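Local coordinates for protein endosialidase (Enterobacteria phage phi92, PDB 4HIZ) that hydrolyses alpha-2,8 and alpha-2,9 linkages within sialic acid polymers, and probably serves the phage in degrading a polysialic acid capsule, at residues Asp142-His147 with Arg171-Glu176; Val279-Ser282 with Leu287-Thr290. One frame throughout, in Å; residues are numbered along the deposited sequence.

Contacts 1 and 2 follow one another along the catalytic beta-propeller domain, with centres about 12 Å apart. Contact 1 lies mostly buried in a four-stranded antiparallel sheet and reaches a bound sugar. Its direct protein packing is slight, and water and ligand do much of the joining. Contact 2 is a partly buried loop between strands 272-275 and 291-297. It relies on a backbone bond, a cysteine sulfur and valine packing. The two are joined through 171-176. Leu172 O and Tyr281 N form a probable hydrogen bond at 2.8 Å. Ala175 packs on Val279, and Arg171 makes a cation-pi contact with Tyr281.

Contact 1. Residues Asp142-His147 with Arg171-Glu176; sequences DKVNYH and RLKKAE. With FRU (beta-D-fructofuranose), chain G; EDO (1,2-ethanediol), chain P.
Val144 and Tyr146 bring 142-147 up to Lys173 and Glu176. A water donates to Asp142 OD2 at 3.0 Å and accepts from Lys173 NZ at 3.1 Å, joining two opposite charges that do not meet directly. Val144 CG1 touches Lys173 CD at 3.9 Å, and the two side chains cross at about a right angle. Lys173 holds CG opposite its backbone N (chi1 178°) and runs extended as far as CE. Its aliphatic chain thus passes the valine before NZ bends to the water. Asn145 does not reach 171-176; its side chain bonds the backbone of His136, Val109 and Leu112. Tyr146 OH lies 2.6 Å from fructose O4, which meets the ring near its plane. Fructose O4 donates to Glu176 OE1 at 2.7 Å, and fructose O3 to Glu176 OE2 at 2.6 Å. The carboxylate therefore grips the sugar with both oxygens. Trp178 NE1 also bonds OE1, which probably limits its rotation, while the Trp178 and Tyr146 rings meet edge-to-face. Tyr146 and Glu176 line the glycan pocket with His136, Pro137, Asp138, Trp178 and Ile273, and Asp138 OD2 also bonds the fructose. His147 ND1 bonds Glu163, and His147 NE2 shares a 2.8 Å hydrogen bond with O1 of 1,2-ethanediol, probably from the crystallisation liquor. Strands 144-154 and 172-181 flank strand 157-166 in an antiparallel sheet of the propeller, where Lys173 and Lys174 form a classic beta bulge opposite Thr164.

Contact 2. Residues Val279-Ser282 with Leu287-Thr290; sequences VAYS and LCVT
Ala280 and Val289 are tied by the backbone bond across this loop. Val289 N donates to Ala280 O at 2.9 Å, with an N-H...O angle of 164°. The donor stands well above the carbonyl plane. Cys288 CA makes a further C-H...O contact with Ala280 O at 3.6 Å. One carbonyl oxygen thus meets two consecutive residues of 287-290. Two residues on from Ala280, Ser282 N takes a side-chain partner, donating to Cys288 SG at 3.6 Å in a nearly straight bond. Cys288 sets its sulfur opposite its own backbone N (chi1 -171°), which carries SG across to 279-282. There the sulfur also lies 4.7 Å from the centroid of the Tyr281 ring. It approaches obliquely, 36° off the ring normal, and its closest ring atom is CD1. Cys288 CB packs tightly against Ser282 O at 3.2 Å. Ser282 CB rests near the Cys288 backbone, while its OG bonds Asn284 N in the loop between the segments. At the start of 279-282, Val279 CG1 sits 4.0 Å from both Val289 CG1 and Val289 CG2. Both valines also pack on Leu172 of strand 172-181. The loop links two four-stranded antiparallel sheets of the propeller domain, through their outermost strands 272-275 and 291-297. The Cys288 sulfur therefore serves as a hydrogen-bond acceptor and as a neighbour of an aromatic ring. The apolar valine pair joins the loop to the sheet of 172-181.

Contact 1. Residues Asp142-His147 with Arg171-Glu176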
loop_
_atom_site.group_PDB
_atom_site.type_symbol
_atom_site.label_atom_id
_atom_site.label_comp_id
_atom_site.label_asym_id
_atom_site.label_seq_id
_atom_site.Cartn_x
_atom_site.Cartn_y
_atom_site.Cartn_z
ATOM N N ASP A 142 9.460 -19.064 29.389
ATOM C CA ASP A 142 8.995 -20.445 29.310
ATOM C C ASP A 142 9.144 -21.083 27.941
ATOM O O ASP A 142 8.912 -22.283 27.786
ATOM C CB ASP A 142 7.536 -20.547 29.766
ATOM C CG ASP A 142 7.376 -20.312 31.266
ATOM O OD1 ASP A 142 8.404 -20.254 31.981
ATOM O OD2 ASP A 142 6.219 -20.208 31.739
ATOM N N LYS A 143 9.502 -20.274 26.942
ATOM C CA LYS A 143 9.807 -20.802 25.617
ATOM C C LYS A 143 8.580 -21.476 25.001
ATOM O O LYS A 143 8.654 -22.586 24.474
ATOM C CB LYS A 143 11.025 -21.744 25.663
ATOM C CG LYS A 143 12.284 -21.081 26.196
ATOM C CD LYS A 143 13.469 -22.074 26.166
ATOM C CE LYS A 143 14.722 -21.496 26.819
ATOM N NZ LYS A 143 15.253 -20.325 26.069
ATOM N N VAL A 144 7.447 -20.782 25.078
ATOM C CA VAL A 144 6.198 -21.275 24.536
ATOM C C VAL A 144 5.503 -20.138 23.775
ATOM O O VAL A 144 5.829 -18.952 23.960
ATOM C CB VAL A 144 5.201 -21.713 25.647
ATOM C CG1 VAL A 144 5.759 -22.962 26.379
ATOM C CG2 VAL A 144 4.930 -20.575 26.654
ATOM N N ASN A 145 4.559 -20.498 22.921
ATOM C CA ASN A 145 3.739 -19.454 22.268
ATOM C C ASN A 145 2.382 -20.031 21.864
ATOM O O ASN A 145 2.172 -21.263 21.905
ATOM C CB ASN A 145 4.482 -18.845 21.053
ATOM C CG ASN A 145 3.848 -17.537 20.579
ATOM O OD1 ASN A 145 3.209 -16.807 21.348
ATOM N ND2 ASN A 145 4.038 -17.241 19.315
ATOM N N TYR A 146 1.468 -19.160 21.427
ATOM C CA TYR A 146 0.112 -19.594 21.132
ATOM C C TYR A 146 -0.040 -20.268 19.754
ATOM O O TYR A 146 0.868 -20.179 18.915
ATOM C CB TYR A 146 -0.806 -18.404 21.237
ATOM C CG TYR A 146 -0.968 -17.827 22.621
ATOM C CD1 TYR A 146 -1.432 -18.623 23.693
ATOM C CD2 TYR A 146 -0.705 -16.478 22.854
ATOM C CE1 TYR A 146 -1.634 -18.071 24.954
ATOM C CE2 TYR A 146 -0.904 -15.907 24.122
ATOM C CZ TYR A 146 -1.381 -16.704 25.158
ATOM O OH TYR A 146 -1.583 -16.137 26.402
ATOM N N HIS A 147 -1.186 -20.922 19.536
ATOM C CA HIS A 147 -1.464 -21.671 18.312
ATOM C C HIS A 147 -2.970 -21.972 18.335
ATOM O O HIS A 147 -3.569 -22.107 19.395
ATOM C CB HIS A 147 -0.653 -22.987 18.394
ATOM C CG HIS A 147 -0.789 -23.898 17.218
ATOM N ND1 HIS A 147 -1.738 -24.902 17.142
ATOM C CD2 HIS A 147 -0.022 -24.019 16.106
ATOM C CE1 HIS A 147 -1.571 -25.573 16.015
ATOM N NE2 HIS A 147 -0.536 -25.056 15.369
ATOM N N ARG A 171 5.293 -29.437 21.012
ATOM C CA ARG A 171 4.328 -30.172 21.830
ATOM C C ARG A 171 3.343 -29.246 22.524
ATOM O O ARG A 171 3.662 -28.105 22.874
ATOM C CB ARG A 171 5.037 -31.087 22.854
ATOM C CG ARG A 171 5.724 -32.218 22.144
ATOM C CD ARG A 171 6.460 -33.136 23.096
ATOM N NE ARG A 171 7.218 -34.123 22.343
ATOM C CZ ARG A 171 8.125 -34.906 22.913
ATOM N NH1 ARG A 171 8.388 -34.744 24.195
ATOM N NH2 ARG A 171 8.802 -35.800 22.203
ATOM N N LEU A 172 2.154 -29.777 22.761
ATOM C CA LEU A 172 1.097 -28.991 23.382
ATOM C C LEU A 172 1.319 -28.951 24.908
ATOM O O LEU A 172 1.239 -30.007 25.584
ATOM C CB LEU A 172 -0.257 -29.626 23.049
ATOM C CG LEU A 172 -1.490 -28.910 23.628
ATOM C CD1 LEU A 172 -1.554 -27.449 23.152
ATOM C CD2 LEU A 172 -2.753 -29.653 23.226
ATOM N N LYS A 173 1.649 -27.784 25.461
ATOM C CA LYS A 173 1.816 -27.642 26.909
ATOM C C LYS A 173 0.474 -27.588 27.630
ATOM O O LYS A 173 0.279 -28.307 28.615
ATOM C CB LYS A 173 2.642 -26.411 27.254
ATOM C CG LYS A 173 2.829 -26.177 28.755
ATOM C CD LYS A 173 3.737 -24.978 28.985
ATOM C CE LYS A 173 4.124 -24.819 30.450
ATOM N NZ LYS A 173 3.024 -24.198 31.212
ATOM N N LYS A 174 -0.443 -26.741 27.167
ATOM C CA LYS A 174 -1.790 -26.723 27.723
ATOM C C LYS A 174 -2.690 -26.069 26.694
ATOM O O LYS A 174 -2.213 -25.507 25.712
ATOM C CB LYS A 174 -1.841 -25.915 29.022
ATOM C CG LYS A 174 -1.491 -24.435 28.816
ATOM C CD LYS A 174 -1.295 -23.707 30.157
ATOM C CE LYS A 174 -2.606 -23.393 30.838
ATOM N NZ LYS A 174 -2.414 -23.147 32.324
ATOM N N ALA A 175 -3.996 -26.140 26.910
ATOM C CA ALA A 175 -4.934 -25.506 25.992
ATOM C C ALA A 175 -6.000 -24.794 26.791
ATOM O O ALA A 175 -6.396 -25.260 27.887
ATOM C CB ALA A 175 -5.567 -26.553 25.059
ATOM N N GLU A 176 -6.472 -23.673 26.247
ATOM C CA GLU A 176 -7.462 -22.856 26.948
ATOM C C GLU A 176 -8.611 -22.587 26.033
ATOM O O GLU A 176 -8.406 -22.356 24.837
ATOM C CB GLU A 176 -6.866 -21.520 27.410
ATOM C CG GLU A 176 -5.785 -21.694 28.496
ATOM C CD GLU A 176 -4.888 -20.456 28.653
ATOM O OE1 GLU A 176 -4.629 -19.724 27.659
ATOM O OE2 GLU A 176 -4.437 -20.229 29.799
HETATM C C1 FRU G . -0.168 -17.472 31.910
HETATM C C2 FRU G . -1.404 -17.254 31.160
HETATM C C3 FRU G . -1.809 -18.027 30.018
HETATM C C4 FRU G . -2.987 -17.300 29.501
HETATM C C5 FRU G . -2.652 -15.884 29.869
HETATM C C6 FRU G . -3.816 -14.904 29.873
HETATM O O1 FRU G . 0.751 -16.784 31.083
HETATM O O2 FRU G . -2.310 -17.963 32.109
HETATM O O3 FRU G . -1.952 -19.460 30.185
HETATM O O4 FRU G . -3.104 -17.493 28.055
HETATM O O5 FRU G . -2.034 -15.945 31.176
HETATM O O6 FRU G . -4.648 -15.176 30.957
HETATM C C1 EDO P . 1.062 -25.144 12.497
HETATM O O1 EDO P . 0.896 -26.280 13.349
HETATM C C2 EDO P . 2.500 -24.686 12.621
HETATM O O2 EDO P . 3.292 -25.871 12.461
HETATM O O HOH W 1 3.934 -21.391 30.143
#

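Contact 2. Residues Val279-Ser282 with Leu287-Thr290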
loop_
_atom_site.group_PDB
_atom_site.type_symbol
_atom_site.label_atom_id
_atom_site.label_comp_id
_atom_site.label_asym_id
_atom_site.label_seq_id
_atom_site.Cartn_x
_atom_site.Cartn_y
_atom_site.Cartn_z
ATOM N N VAL A 279 -5.851 -31.489 28.240
ATOM C CA VAL A 279 -5.679 -31.268 26.806
ATOM C C VAL A 279 -4.248 -30.784 26.609
ATOM O O VAL A 279 -3.960 -29.602 26.734
ATOM C CB VAL A 279 -6.712 -30.281 26.279
ATOM C CG1 VAL A 279 -6.503 -30.071 24.754
ATOM C CG2 VAL A 279 -8.110 -30.839 26.585
ATOM N N ALA A 280 -3.345 -31.735 26.376
ATOM C CA ALA A 280 -1.902 -31.470 26.411
ATOM C C ALA A 280 -1.181 -32.704 25.906
ATOM O O ALA A 280 -1.762 -33.789 25.859
ATOM C CB ALA A 280 -1.435 -31.169 27.845
ATOM N N TYR A 281 0.073 -32.534 25.504
ATOM C CA TYR A 281 0.922 -33.692 25.237
ATOM C C TYR A 281 0.977 -34.582 26.481
ATOM O O TYR A 281 1.030 -34.080 27.603
ATOM C CB TYR A 281 2.326 -33.224 24.920
ATOM C CG TYR A 281 3.243 -34.374 24.582
ATOM C CD1 TYR A 281 3.265 -34.885 23.296
ATOM C CD2 TYR A 281 4.062 -34.956 25.553
ATOM C CE1 TYR A 281 4.113 -35.942 22.953
ATOM C CE2 TYR A 281 4.901 -36.012 25.224
ATOM C CZ TYR A 281 4.915 -36.493 23.924
ATOM O OH TYR A 281 5.748 -37.534 23.579
ATOM N N SER A 282 0.988 -35.895 26.246
ATOM C CA SER A 282 1.163 -36.872 27.330
ATOM C C SER A 282 1.718 -38.148 26.697
ATOM O O SER A 282 1.442 -38.446 25.532
ATOM C CB SER A 282 -0.183 -37.143 27.994
ATOM O OG SER A 282 -0.001 -38.182 28.978
ATOM N N LEU A 287 -4.704 -39.787 27.119
ATOM C CA LEU A 287 -4.801 -38.374 27.477
ATOM C C LEU A 287 -4.194 -37.496 26.408
ATOM O O LEU A 287 -4.629 -36.341 26.248
ATOM C CB LEU A 287 -4.053 -38.101 28.775
ATOM C CG LEU A 287 -4.657 -38.800 29.978
ATOM C CD1 LEU A 287 -3.812 -38.507 31.223
ATOM C CD2 LEU A 287 -6.075 -38.312 30.138
ATOM N N CYS A 288 -3.169 -37.993 25.724
ATOM C CA CYS A 288 -2.389 -37.149 24.781
ATOM C C CYS A 288 -3.288 -36.424 23.765
ATOM O O CYS A 288 -4.169 -37.028 23.141
ATOM C CB CYS A 288 -1.322 -37.999 24.020
ATOM S SG CYS A 288 -0.166 -36.994 23.035
ATOM N N VAL A 289 -3.065 -35.120 23.610
ATOM C CA VAL A 289 -3.673 -34.392 22.480
ATOM C C VAL A 289 -2.559 -33.790 21.648
ATOM O O VAL A 289 -1.688 -33.077 22.153
ATOM C CB VAL A 289 -4.645 -33.293 22.966
ATOM C CG1 VAL A 289 -5.219 -32.439 21.754
ATOM C CG2 VAL A 289 -5.811 -33.925 23.737
ATOM N N THR A 290 -2.576 -34.110 20.369
ATOM C CA THR A 290 -1.577 -33.554 19.451
ATOM C C THR A 290 -2.076 -32.194 18.983
ATOM O O THR A 290 -1.341 -31.203 19.025
ATOM C CB THR A 290 -1.379 -34.487 18.263
ATOM O OG1 THR A 290 -0.852 -35.729 18.741
ATOM C CG2 THR A 290 -0.356 -33.925 17.272
#